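Local coordinates for 5-oxoprolinase subunit A (Thermus thermophilus, PDB 2DFA), which probably cleaves 5-oxoproline to L-glutamate at the expense of ATP, as the A subunit of a three-part PxpA-PxpB-PxpC 5-oxoprolinase, at residues E123-I128 / T147-E152; L139-L144 / A156-V161; E82-V87 / A129-A134; G60-F65 / H107-G112. All blocks are in the same frame, centred on the assembly; numbering follows the deposited sequence.

Contact 1: E123-I128 / T147-E152; sequences ETARAI and TVYEEE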
loop_
_atom_site.group_PDB
_atom_site.type_symbol
_atom_site.label_atom_id
_atom_site.label_comp_id
_atom_site.label_asym_id
_atom_site.label_seq_id
_atom_site.Cartn_x
_atom_site.Cartn_y
_atom_site.Cartn_z
ATOM N N GLU A 123 -1.768 -10.864 25.156
ATOM C CA GLU A 123 -2.585 -11.303 24.028
ATOM C C GLU A 123 -1.821 -11.251 22.709
ATOM O O GLU A 123 -1.973 -12.130 21.861
ATOM C CB GLU A 123 -3.862 -10.466 23.921
ATOM C CG GLU A 123 -4.906 -10.833 24.968
ATOM C CD GLU A 123 -5.321 -12.289 24.867
ATOM O OE1 GLU A 123 -6.004 -12.644 23.880
ATOM O OE2 GLU A 123 -4.950 -13.082 25.765
ATOM N N THR A 124 -1.006 -10.218 22.535
ATOM C CA THR A 124 -0.218 -10.089 21.318
ATOM C C THR A 124 0.839 -11.187 21.305
ATOM O O THR A 124 1.050 -11.847 20.295
ATOM C CB THR A 124 0.498 -8.729 21.255
ATOM O OG1 THR A 124 -0.471 -7.687 21.106
ATOM C CG2 THR A 124 1.464 -8.692 20.075
ATOM N N ALA A 125 1.509 -11.366 22.438
ATOM C CA ALA A 125 2.541 -12.393 22.564
ATOM C C ALA A 125 1.964 -13.773 22.253
ATOM O O ALA A 125 2.568 -14.561 21.529
ATOM C CB ALA A 125 3.120 -12.380 23.974
ATOM N N ARG A 126 0.795 -14.061 22.810
ATOM C CA ARG A 126 0.138 -15.343 22.580
ATOM C C ARG A 126 -0.218 -15.536 21.107
ATOM O O ARG A 126 -0.030 -16.624 20.560
ATOM C CB ARG A 126 -1.131 -15.451 23.434
ATOM C CG ARG A 126 -2.002 -16.657 23.109
ATOM C CD ARG A 126 -3.235 -16.726 24.014
ATOM N NE ARG A 126 -4.178 -17.755 23.576
ATOM C CZ ARG A 126 -5.077 -17.597 22.606
ATOM N NH1 ARG A 126 -5.175 -16.441 21.958
ATOM N NH2 ARG A 126 -5.883 -18.601 22.279
ATOM N N ALA A 127 -0.733 -14.485 20.468
ATOM C CA ALA A 127 -1.105 -14.559 19.055
ATOM C C ALA A 127 0.098 -14.896 18.178
ATOM O O ALA A 127 -0.006 -15.694 17.254
ATOM C CB ALA A 127 -1.736 -13.236 18.595
ATOM N N ILE A 128 1.240 -14.284 18.468
ATOM C CA ILE A 128 2.445 -14.549 17.695
ATOM C C ILE A 128 2.854 -16.005 17.888
ATOM O O ILE A 128 3.129 -16.729 16.924
ATOM C CB ILE A 128 3.607 -13.648 18.152
ATOM C CG1 ILE A 128 3.282 -12.185 17.842
ATOM C CG2 ILE A 128 4.907 -14.081 17.457
ATOM C CD1 ILE A 128 4.312 -11.205 18.365
ATOM N N THR A 147 10.295 -11.579 30.034
ATOM C CA THR A 147 9.109 -10.853 29.585
ATOM C C THR A 147 7.880 -11.756 29.486
ATOM O O THR A 147 7.996 -12.980 29.491
ATOM C CB THR A 147 9.346 -10.212 28.194
ATOM O OG1 THR A 147 9.550 -11.243 27.222
ATOM C CG2 THR A 147 10.572 -9.315 28.220
ATOM N N VAL A 148 6.702 -11.141 29.397
ATOM C CA VAL A 148 5.462 -11.896 29.267
ATOM C C VAL A 148 5.503 -12.591 27.913
ATOM O O VAL A 148 4.784 -13.558 27.660
ATOM C CB VAL A 148 4.217 -10.972 29.337
ATOM C CG1 VAL A 148 4.164 -10.270 30.687
ATOM C CG2 VAL A 148 4.251 -9.957 28.209
ATOM N N TYR A 149 6.365 -12.083 27.042
ATOM C CA TYR A 149 6.544 -12.639 25.713
ATOM C C TYR A 149 7.206 -14.021 25.836
ATOM O O TYR A 149 6.779 -14.988 25.203
ATOM C CB TYR A 149 7.399 -11.667 24.888
ATOM C CG TYR A 149 7.740 -12.135 23.499
ATOM C CD1 TYR A 149 6.835 -12.883 22.750
ATOM C CD2 TYR A 149 8.972 -11.823 22.928
ATOM C CE1 TYR A 149 7.150 -13.311 21.464
ATOM C CE2 TYR A 149 9.297 -12.244 21.646
ATOM C CZ TYR A 149 8.384 -12.989 20.922
ATOM O OH TYR A 149 8.714 -13.429 19.662
ATOM N N GLU A 150 8.243 -14.121 26.660
ATOM C CA GLU A 150 8.905 -15.407 26.862
ATOM C C GLU A 150 7.893 -16.361 27.498
ATOM O O GLU A 150 7.810 -17.536 27.141
ATOM C CB GLU A 150 10.106 -15.260 27.799
ATOM C CG GLU A 150 10.946 -16.527 27.898
ATOM C CD GLU A 150 11.904 -16.527 29.079
ATOM O OE1 GLU A 150 12.419 -15.449 29.436
ATOM O OE2 GLU A 150 12.153 -17.615 29.639
ATOM N N GLU A 151 7.115 -15.833 28.438
ATOM C CA GLU A 151 6.106 -16.619 29.143
ATOM C C GLU A 151 5.059 -17.243 28.233
ATOM O O GLU A 151 4.803 -18.451 28.300
ATOM C CB GLU A 151 5.392 -15.753 30.178
ATOM C CG GLU A 151 6.231 -15.373 31.382
ATOM C CD GLU A 151 5.448 -14.533 32.377
ATOM O OE1 GLU A 151 4.309 -14.926 32.722
ATOM O OE2 GLU A 151 5.971 -13.488 32.821
ATOM N N GLU A 152 4.437 -16.426 27.389
ATOM C CA GLU A 152 3.405 -16.938 26.493
ATOM C C GLU A 152 3.975 -17.927 25.486
ATOM O O GLU A 152 3.313 -18.897 25.117
ATOM C CB GLU A 152 2.705 -15.784 25.769
ATOM C CG GLU A 152 1.919 -14.869 26.699
ATOM C CD GLU A 152 0.903 -15.622 27.545
ATOM O OE1 GLU A 152 0.229 -16.525 27.010
ATOM O OE2 GLU A 152 0.765 -15.303 28.743
#

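Contact 2: L139-L144 / A156-V161; sequences LPLVVL and AGLRVV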
loop_
_atom_site.group_PDB
_atom_site.type_symbol
_atom_site.label_atom_id
_atom_site.label_comp_id
_atom_site.label_asym_id
_atom_site.label_seq_id
_atom_site.Cartn_x
_atom_site.Cartn_y
_atom_site.Cartn_z
ATOM N N LEU A 139 9.312 -24.791 15.169
ATOM C CA LEU A 139 9.991 -23.509 14.975
ATOM C C LEU A 139 10.351 -22.792 16.272
ATOM O O LEU A 139 9.488 -22.537 17.117
ATOM C CB LEU A 139 9.116 -22.572 14.140
ATOM C CG LEU A 139 9.211 -22.608 12.618
ATOM C CD1 LEU A 139 8.100 -21.735 12.030
ATOM C CD2 LEU A 139 10.588 -22.096 12.176
ATOM N N PRO A 140 11.636 -22.449 16.452
ATOM C CA PRO A 140 12.013 -21.748 17.681
ATOM C C PRO A 140 11.629 -20.273 17.569
ATOM O O PRO A 140 11.678 -19.693 16.488
ATOM C CB PRO A 140 13.522 -21.948 17.746
ATOM C CG PRO A 140 13.908 -21.989 16.309
ATOM C CD PRO A 140 12.831 -22.840 15.682
ATOM N N LEU A 141 11.227 -19.685 18.684
ATOM C CA LEU A 141 10.850 -18.281 18.709
ATOM C C LEU A 141 11.890 -17.537 19.527
ATOM O O LEU A 141 12.202 -17.933 20.652
ATOM C CB LEU A 141 9.462 -18.120 19.342
ATOM C CG LEU A 141 8.828 -16.725 19.375
ATOM C CD1 LEU A 141 8.744 -16.157 17.958
ATOM C CD2 LEU A 141 7.440 -16.821 19.999
ATOM N N VAL A 142 12.451 -16.482 18.946
ATOM C CA VAL A 142 13.449 -15.662 19.624
ATOM C C VAL A 142 12.697 -14.667 20.501
ATOM O O VAL A 142 11.807 -13.958 20.025
ATOM C CB VAL A 142 14.326 -14.902 18.598
ATOM C CG1 VAL A 142 15.294 -13.961 19.311
ATOM C CG2 VAL A 142 15.088 -15.900 17.749
ATOM N N VAL A 143 13.053 -14.615 21.780
ATOM C CA VAL A 143 12.371 -13.720 22.706
ATOM C C VAL A 143 13.314 -12.974 23.635
ATOM O O VAL A 143 14.504 -13.282 23.722
ATOM C CB VAL A 143 11.377 -14.496 23.600
ATOM C CG1 VAL A 143 10.536 -15.437 22.764
ATOM C CG2 VAL A 143 12.137 -15.272 24.665
ATOM N N LEU A 144 12.762 -11.981 24.325
ATOM C CA LEU A 144 13.517 -11.206 25.300
ATOM C C LEU A 144 13.273 -11.908 26.625
ATOM O O LEU A 144 12.127 -12.067 27.048
ATOM C CB LEU A 144 13.003 -9.767 25.380
ATOM C CG LEU A 144 13.902 -8.690 24.769
ATOM C CD1 LEU A 144 13.312 -7.315 25.056
ATOM C CD2 LEU A 144 15.298 -8.795 25.361
ATOM N N ALA A 156 2.714 -21.710 25.197
ATOM C CA ALA A 156 2.220 -22.212 23.916
ATOM C C ALA A 156 2.878 -23.537 23.547
ATOM O O ALA A 156 2.423 -24.231 22.639
ATOM C CB ALA A 156 2.469 -21.181 22.809
ATOM N N GLY A 157 3.953 -23.878 24.247
ATOM C CA GLY A 157 4.643 -25.126 23.979
ATOM C C GLY A 157 5.739 -25.002 22.938
ATOM O O GLY A 157 6.220 -26.010 22.422
ATOM N N LEU A 158 6.131 -23.772 22.618
ATOM C CA LEU A 158 7.183 -23.545 21.629
ATOM C C LEU A 158 8.565 -23.552 22.250
ATOM O O LEU A 158 8.722 -23.243 23.427
ATOM C CB LEU A 158 7.008 -22.190 20.936
ATOM C CG LEU A 158 5.828 -21.946 19.999
ATOM C CD1 LEU A 158 5.907 -20.519 19.464
ATOM C CD2 LEU A 158 5.861 -22.937 18.857
ATOM N N ARG A 159 9.565 -23.904 21.448
ATOM C CA ARG A 159 10.944 -23.868 21.909
ATOM C C ARG A 159 11.294 -22.385 21.882
ATOM O O ARG A 159 10.991 -21.694 20.903
ATOM C CB ARG A 159 11.860 -24.614 20.946
ATOM C CG ARG A 159 13.334 -24.329 21.172
ATOM C CD ARG A 159 14.187 -24.936 20.071
ATOM N NE ARG A 159 15.569 -24.477 20.150
ATOM C CZ ARG A 159 16.438 -24.555 19.148
ATOM N NH1 ARG A 159 16.067 -25.080 17.988
ATOM N NH2 ARG A 159 17.672 -24.092 19.300
ATOM N N VAL A 160 11.923 -21.891 22.942
ATOM C CA VAL A 160 12.285 -20.479 22.997
ATOM C C VAL A 160 13.793 -20.265 22.965
ATOM O O VAL A 160 14.553 -21.049 23.523
ATOM C CB VAL A 160 11.701 -19.806 24.260
ATOM C CG1 VAL A 160 10.187 -19.942 24.267
ATOM C CG2 VAL A 160 12.305 -20.426 25.509
ATOM N N VAL A 161 14.209 -19.196 22.294
ATOM C CA VAL A 161 15.618 -18.837 22.169
ATOM C C VAL A 161 15.816 -17.467 22.811
ATOM O O VAL A 161 15.174 -16.494 22.412
ATOM C CB VAL A 161 16.045 -18.762 20.682
ATOM C CG1 VAL A 161 17.506 -18.378 20.580
ATOM C CG2 VAL A 161 15.797 -20.097 20.001
HETATM O O HOH W 1 9.010 -24.573 18.689
#

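Contact 3: E82-V87 / A129-A134; sequences EVYADV and ALAVKA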
loop_
_atom_site.group_PDB
_atom_site.type_symbol
_atom_site.label_atom_id
_atom_site.label_comp_id
_atom_site.label_asym_id
_atom_site.label_seq_id
_atom_site.Cartn_x
_atom_site.Cartn_y
_atom_site.Cartn_z
ATOM N N GLU A 82 -5.915 -10.327 14.434
ATOM C CA GLU A 82 -5.186 -9.687 13.346
ATOM C C GLU A 82 -3.688 -9.988 13.437
ATOM O O GLU A 82 -3.041 -10.207 12.420
ATOM C CB GLU A 82 -5.458 -8.176 13.369
ATOM C CG GLU A 82 -6.943 -7.877 13.158
ATOM C CD GLU A 82 -7.341 -6.430 13.414
ATOM O OE1 GLU A 82 -6.664 -5.721 14.194
ATOM O OE2 GLU A 82 -8.365 -6.012 12.843
ATOM N N VAL A 83 -3.141 -10.005 14.648
ATOM C CA VAL A 83 -1.713 -10.306 14.832
ATOM C C VAL A 83 -1.417 -11.726 14.327
ATOM O O VAL A 83 -0.451 -11.969 13.587
ATOM C CB VAL A 83 -1.315 -10.197 16.327
ATOM C CG1 VAL A 83 0.094 -10.768 16.553
ATOM C CG2 VAL A 83 -1.372 -8.739 16.766
ATOM N N TYR A 84 -2.266 -12.659 14.737
ATOM C CA TYR A 84 -2.148 -14.060 14.334
ATOM C C TYR A 84 -2.139 -14.231 12.807
ATOM O O TYR A 84 -1.267 -14.906 12.247
ATOM C CB TYR A 84 -3.318 -14.845 14.929
ATOM C CG TYR A 84 -3.410 -16.286 14.485
ATOM C CD1 TYR A 84 -2.616 -17.272 15.075
ATOM C CD2 TYR A 84 -4.315 -16.668 13.493
ATOM C CE1 TYR A 84 -2.727 -18.609 14.687
ATOM C CE2 TYR A 84 -4.435 -17.999 13.100
ATOM C CZ TYR A 84 -3.640 -18.964 13.707
ATOM O OH TYR A 84 -3.791 -20.289 13.360
ATOM N N ALA A 85 -3.111 -13.615 12.137
ATOM C CA ALA A 85 -3.221 -13.710 10.686
ATOM C C ALA A 85 -2.050 -13.037 9.967
ATOM O O ALA A 85 -1.510 -13.577 9.000
ATOM C CB ALA A 85 -4.549 -13.088 10.215
ATOM N N ASP A 86 -1.664 -11.858 10.442
ATOM C CA ASP A 86 -0.555 -11.131 9.826
ATOM C C ASP A 86 0.764 -11.890 9.950
ATOM O O ASP A 86 1.544 -11.945 9.001
ATOM C CB ASP A 86 -0.425 -9.749 10.459
ATOM C CG ASP A 86 -1.495 -8.792 9.975
ATOM O OD1 ASP A 86 -2.362 -9.224 9.183
ATOM O OD2 ASP A 86 -1.464 -7.611 10.380
ATOM N N VAL A 87 1.009 -12.470 11.119
ATOM C CA VAL A 87 2.235 -13.238 11.336
ATOM C C VAL A 87 2.246 -14.489 10.463
ATOM O O VAL A 87 3.269 -14.822 9.856
ATOM C CB VAL A 87 2.396 -13.630 12.824
ATOM C CG1 VAL A 87 3.564 -14.620 13.000
ATOM C CG2 VAL A 87 2.654 -12.373 13.649
ATOM N N ALA A 129 2.883 -16.426 19.147
ATOM C CA ALA A 129 3.258 -17.787 19.494
ATOM C C ALA A 129 2.371 -18.819 18.801
ATOM O O ALA A 129 2.873 -19.794 18.245
ATOM C CB ALA A 129 3.199 -17.964 21.011
ATOM N N LEU A 130 1.056 -18.612 18.827
ATOM C CA LEU A 130 0.146 -19.557 18.185
ATOM C C LEU A 130 0.291 -19.587 16.667
ATOM O O LEU A 130 0.165 -20.645 16.053
ATOM C CB LEU A 130 -1.304 -19.259 18.581
ATOM C CG LEU A 130 -1.582 -19.530 20.070
ATOM C CD1 LEU A 130 -3.062 -19.310 20.374
ATOM C CD2 LEU A 130 -1.167 -20.964 20.419
ATOM N N ALA A 131 0.559 -18.435 16.058
ATOM C CA ALA A 131 0.748 -18.378 14.608
ATOM C C ALA A 131 1.961 -19.222 14.242
ATOM O O ALA A 131 1.908 -20.038 13.320
ATOM C CB ALA A 131 0.968 -16.930 14.146
ATOM N N VAL A 132 3.057 -19.014 14.962
ATOM C CA VAL A 132 4.284 -19.773 14.717
ATOM C C VAL A 132 4.041 -21.263 14.941
ATOM O O VAL A 132 4.471 -22.096 14.143
ATOM C CB VAL A 132 5.422 -19.318 15.654
ATOM C CG1 VAL A 132 6.624 -20.267 15.533
ATOM C CG2 VAL A 132 5.838 -17.896 15.304
ATOM N N LYS A 133 3.348 -21.594 16.028
ATOM C CA LYS A 133 3.067 -22.991 16.351
ATOM C C LYS A 133 2.179 -23.651 15.299
ATOM O O LYS A 133 2.394 -24.807 14.933
ATOM C CB LYS A 133 2.394 -23.104 17.726
ATOM C CG LYS A 133 2.206 -24.550 18.191
ATOM C CD LYS A 133 1.487 -24.635 19.528
ATOM C CE LYS A 133 1.498 -26.067 20.072
ATOM N NZ LYS A 133 0.876 -26.140 21.422
ATOM N N ALA A 134 1.182 -22.913 14.818
ATOM C CA ALA A 134 0.262 -23.430 13.810
ATOM C C ALA A 134 0.974 -23.723 12.490
ATOM O O ALA A 134 0.584 -24.636 11.761
ATOM C CB ALA A 134 -0.885 -22.428 13.577
#

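Contact 4: G60-F65 / H107-G112; sequences GAHPGF and HVKPHG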
loop_
_atom_site.group_PDB
_atom_site.type_symbol
_atom_site.label_atom_id
_atom_site.label_comp_id
_atom_site.label_asym_id
_atom_site.label_seq_id
_atom_site.Cartn_x
_atom_site.Cartn_y
_atom_site.Cartn_z
ATOM N N GLY A 60 15.621 -16.641 9.331
ATOM C CA GLY A 60 14.427 -16.699 10.153
ATOM C C GLY A 60 13.499 -15.578 9.706
ATOM O O GLY A 60 13.937 -14.654 9.018
ATOM N N ALA A 61 12.228 -15.653 10.092
ATOM C CA ALA A 61 11.256 -14.625 9.716
ATOM C C ALA A 61 11.272 -13.464 10.700
ATOM O O ALA A 61 11.409 -13.653 11.908
ATOM C CB ALA A 61 9.851 -15.230 9.641
ATOM N N HIS A 62 11.119 -12.257 10.166
ATOM C CA HIS A 62 11.118 -11.036 10.957
ATOM C C HIS A 62 9.780 -10.327 10.681
ATOM O O HIS A 62 9.745 -9.261 10.078
ATOM C CB HIS A 62 12.302 -10.167 10.510
ATOM C CG HIS A 62 12.716 -9.124 11.499
ATOM N ND1 HIS A 62 12.634 -9.308 12.862
ATOM C CD2 HIS A 62 13.302 -7.914 11.320
ATOM C CE1 HIS A 62 13.153 -8.262 13.480
ATOM N NE2 HIS A 62 13.566 -7.404 12.566
ATOM N N PRO A 63 8.658 -10.928 11.119
ATOM C CA PRO A 63 7.338 -10.323 10.895
ATOM C C PRO A 63 7.100 -9.018 11.650
ATOM O O PRO A 63 7.589 -8.826 12.765
ATOM C CB PRO A 63 6.378 -11.433 11.316
ATOM C CG PRO A 63 7.134 -12.112 12.437
ATOM C CD PRO A 63 8.537 -12.207 11.846
ATOM N N GLY A 64 6.351 -8.114 11.025
ATOM C CA GLY A 64 6.066 -6.840 11.657
ATOM C C GLY A 64 4.655 -6.340 11.400
ATOM O O GLY A 64 3.852 -7.008 10.742
ATOM N N PHE A 65 4.351 -5.166 11.942
ATOM C CA PHE A 65 3.045 -4.539 11.756
ATOM C C PHE A 65 2.887 -4.110 10.298
ATOM O O PHE A 65 3.875 -3.881 9.589
ATOM C CB PHE A 65 2.918 -3.277 12.624
ATOM C CG PHE A 65 2.574 -3.540 14.065
ATOM C CD1 PHE A 65 1.556 -4.424 14.409
ATOM C CD2 PHE A 65 3.220 -2.838 15.082
ATOM C CE1 PHE A 65 1.185 -4.603 15.747
ATOM C CE2 PHE A 65 2.858 -3.008 16.417
ATOM C CZ PHE A 65 1.839 -3.891 16.751
ATOM N N HIS A 107 14.024 -19.781 12.257
ATOM C CA HIS A 107 13.388 -19.255 13.456
ATOM C C HIS A 107 12.413 -18.137 13.102
ATOM O O HIS A 107 12.196 -17.834 11.931
ATOM C CB HIS A 107 14.455 -18.684 14.399
ATOM C CG HIS A 107 15.203 -17.521 13.821
ATOM N ND1 HIS A 107 16.226 -17.670 12.908
ATOM C CD2 HIS A 107 15.038 -16.187 13.983
ATOM C CE1 HIS A 107 16.657 -16.478 12.533
ATOM N NE2 HIS A 107 15.950 -15.561 13.170
ATOM N N VAL A 108 11.821 -17.554 14.133
ATOM C CA VAL A 108 10.920 -16.422 13.968
ATOM C C VAL A 108 11.273 -15.421 15.054
ATOM O O VAL A 108 11.546 -15.793 16.200
ATOM C CB VAL A 108 9.431 -16.814 14.113
ATOM C CG1 VAL A 108 8.560 -15.548 14.063
ATOM C CG2 VAL A 108 9.023 -17.762 12.989
ATOM N N LYS A 109 11.290 -14.147 14.678
ATOM C CA LYS A 109 11.590 -13.067 15.598
ATOM C C LYS A 109 10.822 -11.828 15.141
ATOM O O LYS A 109 11.101 -11.276 14.076
ATOM C CB LYS A 109 13.083 -12.748 15.590
ATOM C CG LYS A 109 13.460 -11.525 16.417
ATOM C CD LYS A 109 14.921 -11.152 16.173
ATOM C CE LYS A 109 15.326 -9.895 16.918
ATOM N NZ LYS A 109 16.697 -9.465 16.508
ATOM N N PRO A 110 9.853 -11.377 15.943
ATOM C CA PRO A 110 9.038 -10.192 15.623
ATOM C C PRO A 110 9.906 -8.952 15.423
ATOM O O PRO A 110 10.976 -8.834 16.022
ATOM C CB PRO A 110 8.134 -10.049 16.843
ATOM C CG PRO A 110 8.026 -11.469 17.360
ATOM C CD PRO A 110 9.434 -11.979 17.221
ATOM N N HIS A 111 9.429 -8.024 14.600
ATOM C CA HIS A 111 10.163 -6.792 14.319
ATOM C C HIS A 111 9.572 -5.541 14.961
ATOM O O HIS A 111 8.357 -5.427 15.134
ATOM C CB HIS A 111 10.229 -6.547 12.806
ATOM C CG HIS A 111 10.580 -5.134 12.443
ATOM N ND1 HIS A 111 11.870 -4.651 12.496
ATOM C CD2 HIS A 111 9.800 -4.084 12.089
ATOM C CE1 HIS A 111 11.870 -3.364 12.191
ATOM N NE2 HIS A 111 10.627 -2.996 11.939
ATOM N N GLY A 112 10.461 -4.600 15.286
ATOM C CA GLY A 112 10.073 -3.319 15.849
ATOM C C GLY A 112 8.955 -3.234 16.869
ATOM O O GLY A 112 8.989 -3.900 17.902
HETATM O O HOH W 2 6.527 -4.098 13.542
#

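Contact 1: E123-I128 / T147-E152
Ala125 rests its methyl group against Tyr149 and Glu152 of the facing helix. Its CB lies 3.8 Å from Tyr149 CA and 3.9 Å from Glu152 CB, and the ring carbon Tyr149 CD1 approaches obliquely at a similar range. Tyr149 has CG anti to its backbone N (chi1 177°); its ring lies beside Ala125 and its hydroxyl comes up to Ile128, whose CG2 is 4.4 Å from Tyr149 OH. On the other flank Glu152 runs its CB and CG past Ala125, CB resting 3.9 Å from the backbone N of Arg126. The Glu152 chain is bent, with OE1 4.0 Å from Arg126 CB. Arg126 itself extends away, and the charged atoms of these two residues do not touch. Glu152 is instead held by salt bridges from OE2 to Arg122 and Lys155. Here two helices, 122-135 and 148-155, which enclose strand 141-143 in sequence, pack side by side with N-to-C directions 42° apart and segment axes 8.5 Å apart, a spacing that the small Ala125 permits. Further out, Tyr149 lies against Leu141 and Val143 of the strand that precedes its helix, and Ile128 reaches Leu114 and Ala118 of helix 112-120. The start of helix 148-155 is fixed by Thr147 at the N-cap, where OG1 accepts from Glu150 N at 3.2 Å. The same OG1 is also hydrogen-bonded to Leu144 O, beside the end of strand 141-143.

Contact 2: L139-L144 / A156-V161
Leu141 O accepts from Val161 N at 2.9 Å and also receives a CA-H...O contact from Val160 CA. Two more backbone bonds flank it in parallel register, Leu141 N to Arg159 O and Val143 N to Val161 O. These two run nearly along the C=O axis, whereas Val161 N is tilted 31° from the plane of the Leu141 carbonyl. Just ahead of this direct pairing a water molecule bridges the two segments, donating to Leu139 O at 2.6 Å and accepting from Arg159 N at 2.9 Å. The ladder joins strands 141-143 and 160-164, the two strands of a right-handed beta-alpha-beta crossover whose helix is 148-155. Pro140 and Arg159 lie side by side and point the same way, with Pro140 CB over one face of the guanidinium and 3.8 Å from Arg159 CD. Arg159 NH2 is hydrogen-bonded to O of the C-terminal residue, Phe250. Pro140 CB also meets Val161 CG2 at 3.7 Å. On the sheet face that carries Leu141 and Val160, the Leu141 and Leu158 side chains cross obliquely, Leu141 CD2 lying 4.0 Å from Leu158 CD1. Leu158 follows Gly157, which ends the helix in a Schellman motif with positive phi, and its side chain packs on Ala129 and Lys133 of helix 122-135.

Contact 3: E82-V87 / A129-A134
Tyr84 lays the CD1-CE1 side of its ring against the backbone of helix 122-135. CG is anti to the backbone N (chi1 174°), and the ring beyond it reaches the neighbouring helix, Tyr84 CE1 coming 3.5 Å from Ala131 CA. The carbonyl carbon of Leu130 lies in the ring plane at its edge, while Ala131 CA and Ala134 CB approach obliquely. At the far end, Tyr84 OH is 3.6 Å from Ala134 CB. One turn on, Val87 also has CG1 anti to its backbone N (chi1 171°), and this methyl meets Ala131 CB at 3.7 Å. Ala131 CB thus sits between Tyr84 and Val87, 3.6 Å from the backbone oxygen of Tyr84. Helices 80-100 and 122-135 pack here at 39° between their N-to-C directions, 8.5 Å apart at the segment axes, the CA atoms of Tyr84 and Ala131 being the nearest pair. Leu130 CB lies 4.2 Å from Tyr84 CE1. An alanine in place of Tyr84 would probably open a gap beside Leu130 and Ala131 and leave the Ala134 methyl without its hydroxyl neighbour. The second subunit reaches this edge too, its Ala100 packing on both Tyr84 and Ala134.

Contact 4: G60-F65 / H107-G112
His62 reaches across to Lys109 and His111, its CG anti to the backbone N (chi1 -160°). Its CB lies 3.9 Å from Lys109 O, the oxygen that ND1 then grips in a hydrogen bond of 2.8 Å, nearly straight at 163° and close to the ring plane. Next round the ring, His62 CE1 comes 3.4 Å from Pro110 O, and CD2 runs past His111 CB. That CB stands over the centre of the imidazole in a CH-pi contact, and the His111 ring turns its edge toward the His62 face, planes 77° apart. At the tip, His62 NE2 is 3.2 Å from His111 ND1. An alanine at His62 would probably leave Lys109 O without this donor and uncover His111 CB. Along the backbones, Ala61 N bonds to His107 O, Lys109 N to Ala61 O, and His111 N to Pro63 O. Gly60 CA lies over one face of the His107 ring, whose NE2 is hydrogen-bonded to Asn32. Lys109 NZ forms a salt bridge with Glu163, and His111 NE2 bonds to Phe71 O. The two segments run side by side at the C-terminal end of strand 58-62, where Asp8, His62 and His111 face one vacant point, consistent with an unoccupied metal site.

From the N terminus, strand 58-62 is the first to enter, and contact 4 joins it to 107-112 across a loop that holds helix 80-100. Contact 3 opens inside that loop and closes beyond it, on helix 122-135, so contacts 3 and 4 cross. Contact 1 starts on the same helix before contact 3 closes and ends on helix 148-155, crossing contact 3 and, further on, contact 2, which pairs strands 141-143 and 160-164. Contacts 2 and 4 are in series, yet meet through probable backbone hydrogen bonds of Val108 with Pro140 and Val142. Contacts 1 and 3 thus link three outer helices, while contacts 2 and 4 bind the strands and chain they cover.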